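Local atomic coordinates of cellulase (Bacillus sp. BG-CS10, PDB entry 5E09), a protein that probably hydrolyses internal beta-1,4-glucosidic links of cellulose, joining a family 5 glycoside hydrolase barrel to two further modules, the last a family 46 carbohydrate-binding module. Residues Y175-R179 against L214-L219; Q285-K291 against T342-L347; S443-F447 against T498-F502; F253-H257 against E302-T306. All coordinates share one frame; numbering follows the deposited sequence.

Contact 1. Residues Y175-R179 against L214-L219; sequences YHIVR and LNDPNL
On the outer, helical layer of the family 5 TIM barrel, Tyr175 and Arg179, one turn apart on helix 161-181, both reach Asp216 in the loop that leads from helix 201-214 into strand 219-225. Tyr175 OH donates to Asp216 OD2 at 2.6 Å, on the anti side of the carboxylate, whose plane stands 81° from the ring. Arg179 forms a side-on salt bridge, NE donating to Asp216 OD2 (2.9 Å) and NH2 to Asp216 OD1 (3.2 Å), both from above the carboxylate plane. Arg179 CG lies over one face of the Tyr175 ring, and the bend at chi2 (-77°) then turns the chain toward Asp216. The opposite face is met by Leu214 CD2, and Leu219 CD2 comes to the ring edge 4.2 Å from Tyr175 CD1. Asp216 is itself held by an Asx turn, its OD1 accepting from Asn218 N at 2.7 Å. Arg179 NH2 also donates to Arg188 O, so the same guanidinium reaches the approach to strand 190-193. Each carboxylate oxygen thus accepts two hydrogen bonds, which fixes the rotation of the group and would be expected to favour its charged form.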
loop_
_atom_site.group_PDB
_atom_site.type_symbol
_atom_site.label_atom_id
_atom_site.label_comp_id
_atom_site.label_asym_id
_atom_site.label_seq_id
_atom_site.Cartn_x
_atom_site.Cartn_y
_atom_site.Cartn_z
ATOM N N TYR A 175 20.931 7.213 -18.947
ATOM C CA TYR A 175 22.204 6.547 -18.704
ATOM C C TYR A 175 23.377 7.370 -19.221
ATOM O O TYR A 175 24.315 7.665 -18.476
ATOM C CB TYR A 175 22.226 5.163 -19.358
ATOM C CG TYR A 175 23.555 4.453 -19.205
ATOM C CD1 TYR A 175 23.804 3.648 -18.104
ATOM C CD2 TYR A 175 24.564 4.596 -20.156
ATOM C CE1 TYR A 175 25.015 3.003 -17.950
ATOM C CE2 TYR A 175 25.781 3.957 -20.006
ATOM C CZ TYR A 175 25.999 3.160 -18.902
ATOM O OH TYR A 175 27.204 2.515 -18.741
ATOM N N HIS A 176 23.321 7.748 -20.491
ATOM C CA HIS A 176 24.460 8.424 -21.098
ATOM C C HIS A 176 24.665 9.828 -20.549
ATOM O O HIS A 176 25.799 10.256 -20.400
ATOM C CB HIS A 176 24.317 8.443 -22.620
ATOM C CG HIS A 176 24.598 7.115 -23.252
ATOM N ND1 HIS A 176 23.710 6.486 -24.098
ATOM C CD2 HIS A 176 25.661 6.283 -23.136
ATOM C CE1 HIS A 176 24.217 5.327 -24.481
ATOM N NE2 HIS A 176 25.399 5.181 -23.913
ATOM N N ILE A 177 23.589 10.539 -20.223
ATOM C CA ILE A 177 23.739 11.845 -19.579
ATOM C C ILE A 177 24.496 11.717 -18.247
ATOM O O ILE A 177 25.503 12.407 -18.005
ATOM C CB ILE A 177 22.377 12.512 -19.332
ATOM C CG1 ILE A 177 21.761 12.970 -20.658
ATOM C CG2 ILE A 177 22.522 13.699 -18.374
ATOM C CD1 ILE A 177 20.263 13.206 -20.583
ATOM N N VAL A 178 24.022 10.813 -17.393
ATOM C CA VAL A 178 24.653 10.625 -16.092
ATOM C C VAL A 178 26.114 10.154 -16.210
ATOM O O VAL A 178 27.002 10.710 -15.565
ATOM C CB VAL A 178 23.869 9.619 -15.229
ATOM C CG1 VAL A 178 24.605 9.360 -13.926
ATOM C CG2 VAL A 178 22.462 10.126 -14.967
ATOM N N ARG A 179 26.355 9.137 -17.035
ATOM C CA ARG A 179 27.695 8.579 -17.198
ATOM C C ARG A 179 28.668 9.560 -17.869
ATOM O O ARG A 179 29.867 9.539 -17.591
ATOM C CB ARG A 179 27.630 7.273 -17.995
ATOM C CG ARG A 179 26.944 6.127 -17.257
ATOM C CD ARG A 179 27.871 5.512 -16.214
ATOM N NE ARG A 179 27.246 4.412 -15.479
ATOM C CZ ARG A 179 26.717 4.531 -14.263
ATOM N NH1 ARG A 179 26.738 5.704 -13.639
ATOM N NH2 ARG A 179 26.175 3.480 -13.666
ATOM N N LEU A 214 23.096 -1.722 -22.123
ATOM C CA LEU A 214 23.902 -0.708 -21.443
ATOM C C LEU A 214 25.240 -1.260 -20.940
ATOM O O LEU A 214 26.202 -0.504 -20.780
ATOM C CB LEU A 214 23.112 -0.098 -20.287
ATOM C CG LEU A 214 21.841 0.616 -20.755
ATOM C CD1 LEU A 214 21.113 1.277 -19.600
ATOM C CD2 LEU A 214 22.183 1.635 -21.834
ATOM N N ASN A 215 25.289 -2.570 -20.699
ATOM C CA ASN A 215 26.529 -3.268 -20.333
ATOM C C ASN A 215 27.283 -2.604 -19.181
ATOM O O ASN A 215 28.477 -2.333 -19.285
ATOM C CB ASN A 215 27.449 -3.379 -21.555
ATOM C CG ASN A 215 28.487 -4.481 -21.412
ATOM O OD1 ASN A 215 28.326 -5.403 -20.611
ATOM N ND2 ASN A 215 29.555 -4.394 -22.195
ATOM N N ASP A 216 26.573 -2.341 -18.088
ATOM C CA ASP A 216 27.111 -1.576 -16.969
ATOM C C ASP A 216 26.912 -2.360 -15.672
ATOM O O ASP A 216 25.831 -2.899 -15.434
ATOM C CB ASP A 216 26.428 -0.205 -16.897
ATOM C CG ASP A 216 27.080 0.735 -15.900
ATOM O OD1 ASP A 216 26.925 0.512 -14.684
ATOM O OD2 ASP A 216 27.729 1.714 -16.331
ATOM N N PRO A 217 27.956 -2.429 -14.829
ATOM C CA PRO A 217 27.878 -3.222 -13.596
ATOM C C PRO A 217 27.018 -2.575 -12.511
ATOM O O PRO A 217 26.605 -3.259 -11.578
ATOM C CB PRO A 217 29.336 -3.294 -13.145
ATOM C CG PRO A 217 29.913 -2.000 -13.621
ATOM C CD PRO A 217 29.255 -1.740 -14.955
ATOM N N ASN A 218 26.751 -1.279 -12.639
ATOM C CA ASN A 218 26.088 -0.529 -11.575
ATOM C C ASN A 218 24.644 -0.157 -11.894
ATOM O O ASN A 218 24.256 1.005 -11.801
ATOM C CB ASN A 218 26.895 0.731 -11.264
ATOM C CG ASN A 218 28.250 0.412 -10.640
ATOM O OD1 ASN A 218 28.339 -0.340 -9.668
ATOM N ND2 ASN A 218 29.310 0.967 -11.215
ATOM N N LEU A 219 23.851 -1.158 -12.260
ATOM C CA LEU A 219 22.468 -0.938 -12.656
ATOM C C LEU A 219 21.517 -1.759 -11.785
ATOM O O LEU A 219 21.830 -2.880 -11.386
ATOM C CB LEU A 219 22.276 -1.283 -14.137
ATOM C CG LEU A 219 23.033 -0.433 -15.171
ATOM C CD1 LEU A 219 22.756 -0.921 -16.585
ATOM C CD2 LEU A 219 22.688 1.039 -15.049
#

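Contact 2. Residues Q285-K291 against T342-L347; sequences QQGEKLK and TAESNL
Gln285 and Asn346 are joined by a nearly straight hydrogen bond: Gln285 NE2 donates to Asn346 OD1 at 2.8 Å with an N-H...O angle of 171°. The donor lies in the carbonyl plane, on a lone pair, although the two amide planes are turned 61° apart. Gln285 is also the N-cap of helix 286-302, its OE1 accepting weakly from Gly287 N and Glu288 N. Water 1 donates to Gln285 OE1 and to Glu288 OE2 and accepts weakly from Asn346 N. Charge is concentrated at Lys291, whose NZ pairs with Glu288 OE2 at 2.8 Å and makes weak bonds to Glu344 O at 3.1 Å and Ala343 O at 3.2 Å. The other Glu288 oxygen, OE1, accepts from Phe241 N. These polar links join a helix of the catalytic TIM barrel to the start of the X2 module, where strand 342-343 pairs with strand 359-364 and the chain then passes through an ST turn, Leu347 N to Ser345 OG. Van der Waals contacts fill in: Lys291 CG rests 3.7 Å from Thr342 CB, and Leu347 CD1 lies against the amide nitrogen NE2 of Gln285 at 3.6 Å. The backbones come closest at Gly287 and Asn346, with CA atoms 4.9 Å apart, while Gln286 CB sits beside Asn346 ND2.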
loop_
_atom_site.group_PDB
_atom_site.type_symbol
_atom_site.label_atom_id
_atom_site.label_comp_id
_atom_site.label_asym_id
_atom_site.label_seq_id
_atom_site.Cartn_x
_atom_site.Cartn_y
_atom_site.Cartn_z
ATOM N N GLN A 285 -9.484 -4.760 6.253
ATOM C CA GLN A 285 -9.651 -5.182 7.642
ATOM C C GLN A 285 -8.278 -5.465 8.258
ATOM O O GLN A 285 -7.411 -6.060 7.613
ATOM C CB GLN A 285 -10.559 -6.411 7.730
ATOM C CG GLN A 285 -11.213 -6.616 9.094
ATOM C CD GLN A 285 -10.333 -7.388 10.073
ATOM O OE1 GLN A 285 -9.438 -8.139 9.673
ATOM N NE2 GLN A 285 -10.584 -7.195 11.365
ATOM N N GLN A 286 -8.090 -5.023 9.499
ATOM C CA GLN A 286 -6.769 -4.965 10.130
ATOM C C GLN A 286 -5.975 -6.282 10.107
ATOM O O GLN A 286 -4.807 -6.308 9.696
ATOM C CB GLN A 286 -6.918 -4.479 11.578
ATOM C CG GLN A 286 -5.604 -4.186 12.288
ATOM C CD GLN A 286 -4.870 -2.963 11.738
ATOM O OE1 GLN A 286 -5.274 -2.366 10.732
ATOM N NE2 GLN A 286 -3.789 -2.580 12.411
ATOM N N GLY A 287 -6.604 -7.371 10.537
ATOM C CA GLY A 287 -5.933 -8.660 10.568
ATOM C C GLY A 287 -5.496 -9.124 9.191
ATOM O O GLY A 287 -4.397 -9.667 9.009
ATOM N N GLU A 288 -6.364 -8.894 8.213
ATOM C CA GLU A 288 -6.088 -9.283 6.835
ATOM C C GLU A 288 -4.953 -8.438 6.248
ATOM O O GLU A 288 -4.092 -8.952 5.523
ATOM C CB GLU A 288 -7.361 -9.160 5.995
ATOM C CG GLU A 288 -8.518 -10.008 6.517
ATOM C CD GLU A 288 -8.164 -11.489 6.627
ATOM O OE1 GLU A 288 -7.713 -12.081 5.624
ATOM O OE2 GLU A 288 -8.334 -12.068 7.721
ATOM N N LYS A 289 -4.946 -7.149 6.584
ATOM C CA LYS A 289 -3.862 -6.251 6.191
ATOM C C LYS A 289 -2.511 -6.754 6.723
ATOM O O LYS A 289 -1.539 -6.923 5.961
ATOM C CB LYS A 289 -4.138 -4.830 6.697
ATOM C CG LYS A 289 -2.981 -3.859 6.507
ATOM C CD LYS A 289 -3.035 -2.713 7.511
ATOM C CE LYS A 289 -4.386 -2.017 7.480
ATOM N NZ LYS A 289 -4.485 -0.996 8.553
ATOM N N LEU A 290 -2.464 -6.996 8.035
ATOM C CA LEU A 290 -1.258 -7.526 8.675
ATOM C C LEU A 290 -0.782 -8.825 8.022
ATOM O O LEU A 290 0.404 -8.975 7.710
ATOM C CB LEU A 290 -1.504 -7.759 10.164
ATOM C CG LEU A 290 -1.866 -6.536 11.007
ATOM C CD1 LEU A 290 -2.209 -6.948 12.430
ATOM C CD2 LEU A 290 -0.737 -5.521 10.997
ATOM N N LYS A 291 -1.704 -9.758 7.805
ATOM C CA LYS A 291 -1.335 -11.021 7.168
ATOM C C LYS A 291 -0.761 -10.808 5.758
ATOM O O LYS A 291 0.220 -11.467 5.361
ATOM C CB LYS A 291 -2.539 -11.966 7.132
ATOM C CG LYS A 291 -2.863 -12.578 8.501
ATOM C CD LYS A 291 -3.959 -13.643 8.419
ATOM C CE LYS A 291 -5.325 -13.017 8.222
ATOM N NZ LYS A 291 -6.420 -14.025 8.325
ATOM N N THR A 342 0.334 -15.716 12.760
ATOM C CA THR A 342 -0.892 -14.958 12.601
ATOM C C THR A 342 -2.035 -15.861 13.036
ATOM O O THR A 342 -1.801 -16.942 13.575
ATOM C CB THR A 342 -1.091 -14.469 11.145
ATOM O OG1 THR A 342 -1.207 -15.596 10.268
ATOM C CG2 THR A 342 0.087 -13.618 10.692
ATOM N N ALA A 343 -3.265 -15.418 12.814
ATOM C CA ALA A 343 -4.433 -16.251 13.064
ATOM C C ALA A 343 -5.482 -15.984 11.988
ATOM O O ALA A 343 -5.356 -15.030 11.222
ATOM C CB ALA A 343 -4.996 -15.988 14.450
ATOM N N GLU A 344 -6.514 -16.822 11.935
ATOM C CA GLU A 344 -7.558 -16.706 10.920
ATOM C C GLU A 344 -8.274 -15.358 10.988
ATOM O O GLU A 344 -8.889 -14.924 10.017
ATOM C CB GLU A 344 -8.572 -17.840 11.068
ATOM C CG GLU A 344 -9.256 -17.877 12.424
ATOM C CD GLU A 344 -10.228 -19.035 12.561
ATOM O OE1 GLU A 344 -10.663 -19.577 11.520
ATOM O OE2 GLU A 344 -10.556 -19.402 13.713
ATOM N N SER A 345 -8.174 -14.699 12.136
ATOM C CA SER A 345 -8.815 -13.415 12.361
ATOM C C SER A 345 -8.141 -12.705 13.535
ATOM O O SER A 345 -7.549 -13.357 14.401
ATOM C CB SER A 345 -10.308 -13.609 12.632
ATOM O OG SER A 345 -10.883 -12.441 13.190
ATOM N N ASN A 346 -8.212 -11.378 13.566
ATOM C CA ASN A 346 -7.701 -10.638 14.712
ATOM C C ASN A 346 -8.854 -10.275 15.639
ATOM O O ASN A 346 -8.699 -9.492 16.572
ATOM C CB ASN A 346 -6.947 -9.379 14.272
ATOM C CG ASN A 346 -7.879 -8.265 13.835
ATOM O OD1 ASN A 346 -8.836 -8.495 13.100
ATOM N ND2 ASN A 346 -7.606 -7.054 14.291
ATOM N N LEU A 347 -10.017 -10.858 15.363
ATOM C CA LEU A 347 -11.225 -10.593 16.129
ATOM C C LEU A 347 -11.746 -11.856 16.811
ATOM O O LEU A 347 -11.683 -12.950 16.250
ATOM C CB LEU A 347 -12.320 -10.022 15.225
ATOM C CG LEU A 347 -11.990 -8.789 14.382
ATOM C CD1 LEU A 347 -13.209 -8.373 13.574
ATOM C CD2 LEU A 347 -11.498 -7.634 15.253
HETATM O O HOH W 1 -8.977 -11.014 10.338
#

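Contact 3. Residues S443-F447 against T498-F502; sequences STSNF and TDAFF
Thr444 and Phe447 close on Phe502 from the turn between two strands. Thr444 CG2 lies 3.8 Å from Phe502 CB, and Thr444 O comes to 3.4 Å from Phe502 CD2, oblique to the ring. Farther along the same ring, Phe502 CE2 touches Phe447 CB at 3.8 Å. The two aromatic groups form an offset edge-to-face pair, the edge of Phe502 directed at the face of Phe447, with centroids 5.7 Å apart and planes at 81°. With its CG anti to the backbone N (chi1 -165°), Phe447 brings its ring up to that edge. Asp499 OD1 lies beside the turn, 3.8 Å from Ser445 CA. No hydrogen bond joins the segments. A type I turn, closed by Asn446 N to Ser443 O at 3.0 Å, sets the first segment; Thr498 sets the second as N-cap of helix 499-502, its OG1 accepting from Phe501 N and bonded also to Tyr484 O. Both rings also touch Val533 of strand 532-536 and Leu526 of strand 521-529. The arrangement is a beta hairpin, strands 436-443 and 447-452, with a short helix packed against its turn at one end of the antiparallel sheet of the C-terminal carbohydrate-binding module.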
loop_
_atom_site.group_PDB
_atom_site.type_symbol
_atom_site.label_atom_id
_atom_site.label_comp_id
_atom_site.label_asym_id
_atom_site.label_seq_id
_atom_site.Cartn_x
_atom_site.Cartn_y
_atom_site.Cartn_z
ATOM N N SER A 443 -31.556 12.431 -0.755
ATOM C CA SER A 443 -31.153 12.635 -2.135
ATOM C C SER A 443 -29.900 11.820 -2.418
ATOM O O SER A 443 -29.167 11.458 -1.495
ATOM C CB SER A 443 -30.908 14.116 -2.419
ATOM O OG SER A 443 -29.769 14.587 -1.718
ATOM N N THR A 444 -29.654 11.539 -3.693
ATOM C CA THR A 444 -28.519 10.713 -4.103
ATOM C C THR A 444 -27.159 11.282 -3.688
ATOM O O THR A 444 -26.170 10.551 -3.603
ATOM C CB THR A 444 -28.509 10.506 -5.626
ATOM O OG1 THR A 444 -28.595 11.775 -6.284
ATOM C CG2 THR A 444 -29.686 9.644 -6.052
ATOM N N SER A 445 -27.108 12.581 -3.422
ATOM C CA SER A 445 -25.843 13.218 -3.089
ATOM C C SER A 445 -25.620 13.332 -1.579
ATOM O O SER A 445 -24.545 13.735 -1.138
ATOM C CB SER A 445 -25.771 14.600 -3.738
ATOM O OG SER A 445 -26.838 15.417 -3.295
ATOM N N ASN A 446 -26.627 12.969 -0.791
ATOM C CA ASN A 446 -26.529 13.078 0.662
ATOM C C ASN A 446 -27.192 11.906 1.387
ATOM O O ASN A 446 -27.922 12.097 2.361
ATOM C CB ASN A 446 -27.152 14.395 1.125
ATOM C CG ASN A 446 -26.755 14.763 2.537
ATOM O OD1 ASN A 446 -25.669 14.410 2.998
ATOM N ND2 ASN A 446 -27.636 15.472 3.236
ATOM N N PHE A 447 -26.933 10.690 0.919
ATOM C CA PHE A 447 -27.644 9.529 1.437
ATOM C C PHE A 447 -26.844 8.735 2.472
ATOM O O PHE A 447 -25.718 8.301 2.222
ATOM C CB PHE A 447 -28.061 8.608 0.290
ATOM C CG PHE A 447 -29.096 7.598 0.685
ATOM C CD1 PHE A 447 -30.443 7.920 0.652
ATOM C CD2 PHE A 447 -28.721 6.331 1.110
ATOM C CE1 PHE A 447 -31.403 6.994 1.031
ATOM C CE2 PHE A 447 -29.671 5.402 1.486
ATOM C CZ PHE A 447 -31.014 5.731 1.445
ATOM N N THR A 498 -22.700 6.546 -1.635
ATOM C CA THR A 498 -22.115 7.680 -2.353
ATOM C C THR A 498 -22.836 8.068 -3.645
ATOM O O THR A 498 -23.617 7.292 -4.201
ATOM C CB THR A 498 -20.643 7.407 -2.703
ATOM O OG1 THR A 498 -20.562 6.290 -3.596
ATOM C CG2 THR A 498 -19.842 7.112 -1.451
ATOM N N ASP A 499 -22.553 9.282 -4.113
ATOM C CA ASP A 499 -23.083 9.779 -5.380
ATOM C C ASP A 499 -22.552 8.916 -6.520
ATOM O O ASP A 499 -23.245 8.683 -7.505
ATOM C CB ASP A 499 -22.705 11.254 -5.583
ATOM C CG ASP A 499 -23.725 12.023 -6.422
ATOM O OD1 ASP A 499 -24.912 11.627 -6.457
ATOM O OD2 ASP A 499 -23.337 13.038 -7.044
ATOM N N ALA A 500 -21.325 8.424 -6.370
ATOM C CA ALA A 500 -20.723 7.558 -7.380
ATOM C C ALA A 500 -21.510 6.255 -7.557
ATOM O O ALA A 500 -21.656 5.760 -8.675
ATOM C CB ALA A 500 -19.270 7.260 -7.027
ATOM N N PHE A 501 -22.024 5.696 -6.466
ATOM C CA PHE A 501 -22.847 4.496 -6.578
ATOM C C PHE A 501 -24.145 4.804 -7.319
ATOM O O PHE A 501 -24.529 4.084 -8.242
ATOM C CB PHE A 501 -23.164 3.909 -5.202
ATOM C CG PHE A 501 -24.149 2.761 -5.237
ATOM C CD1 PHE A 501 -23.725 1.471 -5.522
ATOM C CD2 PHE A 501 -25.495 2.974 -4.975
ATOM C CE1 PHE A 501 -24.622 0.417 -5.550
ATOM C CE2 PHE A 501 -26.400 1.920 -5.000
ATOM C CZ PHE A 501 -25.962 0.640 -5.291
ATOM N N PHE A 502 -24.813 5.878 -6.921
ATOM C CA PHE A 502 -26.118 6.189 -7.494
ATOM C C PHE A 502 -26.050 6.645 -8.954
ATOM O O PHE A 502 -26.986 6.406 -9.716
ATOM C CB PHE A 502 -26.831 7.245 -6.650
ATOM C CG PHE A 502 -27.334 6.722 -5.341
ATOM C CD1 PHE A 502 -28.248 5.682 -5.304
ATOM C CD2 PHE A 502 -26.898 7.268 -4.147
ATOM C CE1 PHE A 502 -28.715 5.194 -4.095
ATOM C CE2 PHE A 502 -27.365 6.793 -2.942
ATOM C CZ PHE A 502 -28.275 5.755 -2.915
#

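Contact 4. Residues F253-H257 against E302-T306; sequences FNRVH and ERDVT
Arg303 runs out across helix 243-261, extended from CG to NE, and passes over Phe253 and His257 to end at Asn254. There it turns the edge of its guanidinium to the amide: NE and NH2 both donate to Asn254 OD1, each at 3.0 Å, with N-H...O angles of 150° and 146°. The oxygen lies in the guanidinium plane; the amide plane is turned 37° from it, and both nitrogens reach OD1 from the same face of the carbonyl, out of its plane. A single oxygen thus accepts both N-H groups, and Arg303 NH1 goes instead to His299 O in the last turn of helix 286-302.

Along the aliphatic part of the chain, Arg303 CD rests 3.4 Å from Phe253 O and 3.8 Å from Phe253 CB. His257, its CG anti to the backbone N, crosses the arginine at about a right angle; its ND1 lies 3.9 Å from Arg303 CB, and Arg303 O stands near the plane of the ring at its edge. On the buried side Phe253 CD1 meets Val305 CG2 at 4.4 Å, oblique to the ring. Arg303 and Val305 belong to the exit of helix 286-302, which ends in a Schellman motif with Asp304, of positive phi, as the C-prime residue. Beneath, Phe253 and Val305 share Leu300 of that helix and Leu269 of strand 267-272, and Phe253 packs edge-to-face with Tyr225. The contact thus ties two adjacent outer helices of the TIM barrel together just before the chain enters strand 306-311.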
loop_
_atom_site.group_PDB
_atom_site.type_symbol
_atom_site.label_atom_id
_atom_site.label_comp_id
_atom_site.label_asym_id
_atom_site.label_seq_id
_atom_site.Cartn_x
_atom_site.Cartn_y
_atom_site.Cartn_z
ATOM N N PHE A 253 6.744 -12.412 -7.840
ATOM C CA PHE A 253 8.135 -12.244 -7.465
ATOM C C PHE A 253 8.990 -13.455 -7.827
ATOM O O PHE A 253 10.212 -13.360 -7.873
ATOM C CB PHE A 253 8.216 -11.872 -5.991
ATOM C CG PHE A 253 7.726 -10.472 -5.731
ATOM C CD1 PHE A 253 8.505 -9.384 -6.085
ATOM C CD2 PHE A 253 6.463 -10.244 -5.213
ATOM C CE1 PHE A 253 8.058 -8.090 -5.888
ATOM C CE2 PHE A 253 6.004 -8.953 -5.008
ATOM C CZ PHE A 253 6.804 -7.870 -5.345
ATOM N N ASN A 254 8.351 -14.572 -8.150
ATOM C CA ASN A 254 9.077 -15.670 -8.776
ATOM C C ASN A 254 9.630 -15.239 -10.120
ATOM O O ASN A 254 10.810 -15.444 -10.400
ATOM C CB ASN A 254 8.198 -16.908 -8.960
ATOM C CG ASN A 254 8.203 -17.812 -7.744
ATOM O OD1 ASN A 254 9.023 -17.651 -6.839
ATOM N ND2 ASN A 254 7.285 -18.771 -7.718
ATOM N N ARG A 255 8.802 -14.631 -10.965
ATOM C CA ARG A 255 9.350 -14.254 -12.260
ATOM C C ARG A 255 10.286 -13.045 -12.145
ATOM O O ARG A 255 11.251 -12.935 -12.916
ATOM C CB ARG A 255 8.241 -14.002 -13.287
ATOM C CG ARG A 255 7.244 -12.943 -12.944
ATOM C CD ARG A 255 6.278 -12.736 -14.098
ATOM N NE ARG A 255 5.243 -11.781 -13.735
ATOM C CZ ARG A 255 4.103 -12.112 -13.143
ATOM N NH1 ARG A 255 3.848 -13.382 -12.864
ATOM N NH2 ARG A 255 3.217 -11.174 -12.837
ATOM N N VAL A 256 10.039 -12.158 -11.179
ATOM C CA VAL A 256 11.010 -11.083 -10.946
ATOM C C VAL A 256 12.372 -11.673 -10.557
ATOM O O VAL A 256 13.420 -11.230 -11.028
ATOM C CB VAL A 256 10.549 -10.099 -9.846
ATOM C CG1 VAL A 256 11.690 -9.168 -9.444
ATOM C CG2 VAL A 256 9.349 -9.300 -10.316
ATOM N N HIS A 257 12.348 -12.689 -9.705
ATOM C CA HIS A 257 13.578 -13.324 -9.250
ATOM C C HIS A 257 14.300 -14.053 -10.388
ATOM O O HIS A 257 15.513 -13.908 -10.557
ATOM C CB HIS A 257 13.278 -14.296 -8.112
ATOM C CG HIS A 257 14.480 -15.042 -7.624
ATOM N ND1 HIS A 257 15.336 -14.533 -6.671
ATOM C CD2 HIS A 257 14.972 -16.258 -7.962
ATOM C CE1 HIS A 257 16.300 -15.405 -6.438
ATOM N NE2 HIS A 257 16.102 -16.459 -7.210
ATOM N N GLU A 302 12.862 -13.938 1.018
ATOM C CA GLU A 302 13.300 -15.194 0.409
ATOM C C GLU A 302 13.869 -14.970 -0.994
ATOM O O GLU A 302 14.690 -15.760 -1.469
ATOM C CB GLU A 302 12.149 -16.206 0.346
ATOM C CG GLU A 302 12.071 -17.159 1.538
ATOM C CD GLU A 302 11.019 -18.247 1.360
ATOM O OE1 GLU A 302 10.329 -18.252 0.317
ATOM O OE2 GLU A 302 10.887 -19.106 2.261
ATOM N N ARG A 303 13.440 -13.898 -1.661
ATOM C CA ARG A 303 13.944 -13.637 -3.008
ATOM C C ARG A 303 14.900 -12.440 -3.122
ATOM O O ARG A 303 15.117 -11.928 -4.223
ATOM C CB ARG A 303 12.769 -13.450 -3.966
ATOM C CG ARG A 303 12.030 -14.739 -4.266
ATOM C CD ARG A 303 10.594 -14.465 -4.677
ATOM N NE ARG A 303 9.811 -15.692 -4.768
ATOM C CZ ARG A 303 9.247 -16.298 -3.728
ATOM N NH1 ARG A 303 9.384 -15.796 -2.505
ATOM N NH2 ARG A 303 8.549 -17.411 -3.909
ATOM N N ASP A 304 15.467 -12.011 -1.996
ATOM C CA ASP A 304 16.428 -10.899 -1.958
ATOM C C ASP A 304 15.952 -9.622 -2.654
ATOM O O ASP A 304 16.746 -8.913 -3.281
ATOM C CB ASP A 304 17.763 -11.324 -2.574
ATOM C CG ASP A 304 18.425 -12.455 -1.813
ATOM O OD1 ASP A 304 18.196 -12.569 -0.588
ATOM O OD2 ASP A 304 19.172 -13.232 -2.446
ATOM N N VAL A 305 14.663 -9.328 -2.544
ATOM C CA VAL A 305 14.137 -8.081 -3.082
ATOM C C VAL A 305 14.159 -6.994 -2.019
ATOM O O VAL A 305 13.458 -7.091 -1.015
ATOM C CB VAL A 305 12.697 -8.237 -3.607
ATOM C CG1 VAL A 305 12.174 -6.894 -4.121
ATOM C CG2 VAL A 305 12.637 -9.293 -4.699
ATOM N N THR A 306 14.970 -5.964 -2.238
ATOM C CA THR A 306 14.961 -4.804 -1.363
ATOM C C THR A 306 13.662 -4.039 -1.602
ATOM O O THR A 306 13.318 -3.752 -2.744
ATOM C CB THR A 306 16.179 -3.901 -1.611
ATOM O OG1 THR A 306 17.340 -4.499 -1.019
ATOM C CG2 THR A 306 15.969 -2.526 -1.006
#

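Contacts 1 and 4 both lie in the catalytic TIM barrel, their centres about 23 Å apart, and each joins an outer helix to the loop entering a barrel strand, 219-225 in contact 1 and 306-311 in contact 4. Contact 1 closes first along the chain; contacts 4 and 2 then interleave, because helix 286-302 gives its start to contact 2 and its exit to contact 4, with centres about 24 Å apart. Contact 2 carries the barrel over to the X2 module. Contact 3 comes last, wholly within the C-terminal module, about 31 Å from contact 2 and 53 Å from contact 1 between centres. The series follows the three modules, with contact 2 at a junction between them.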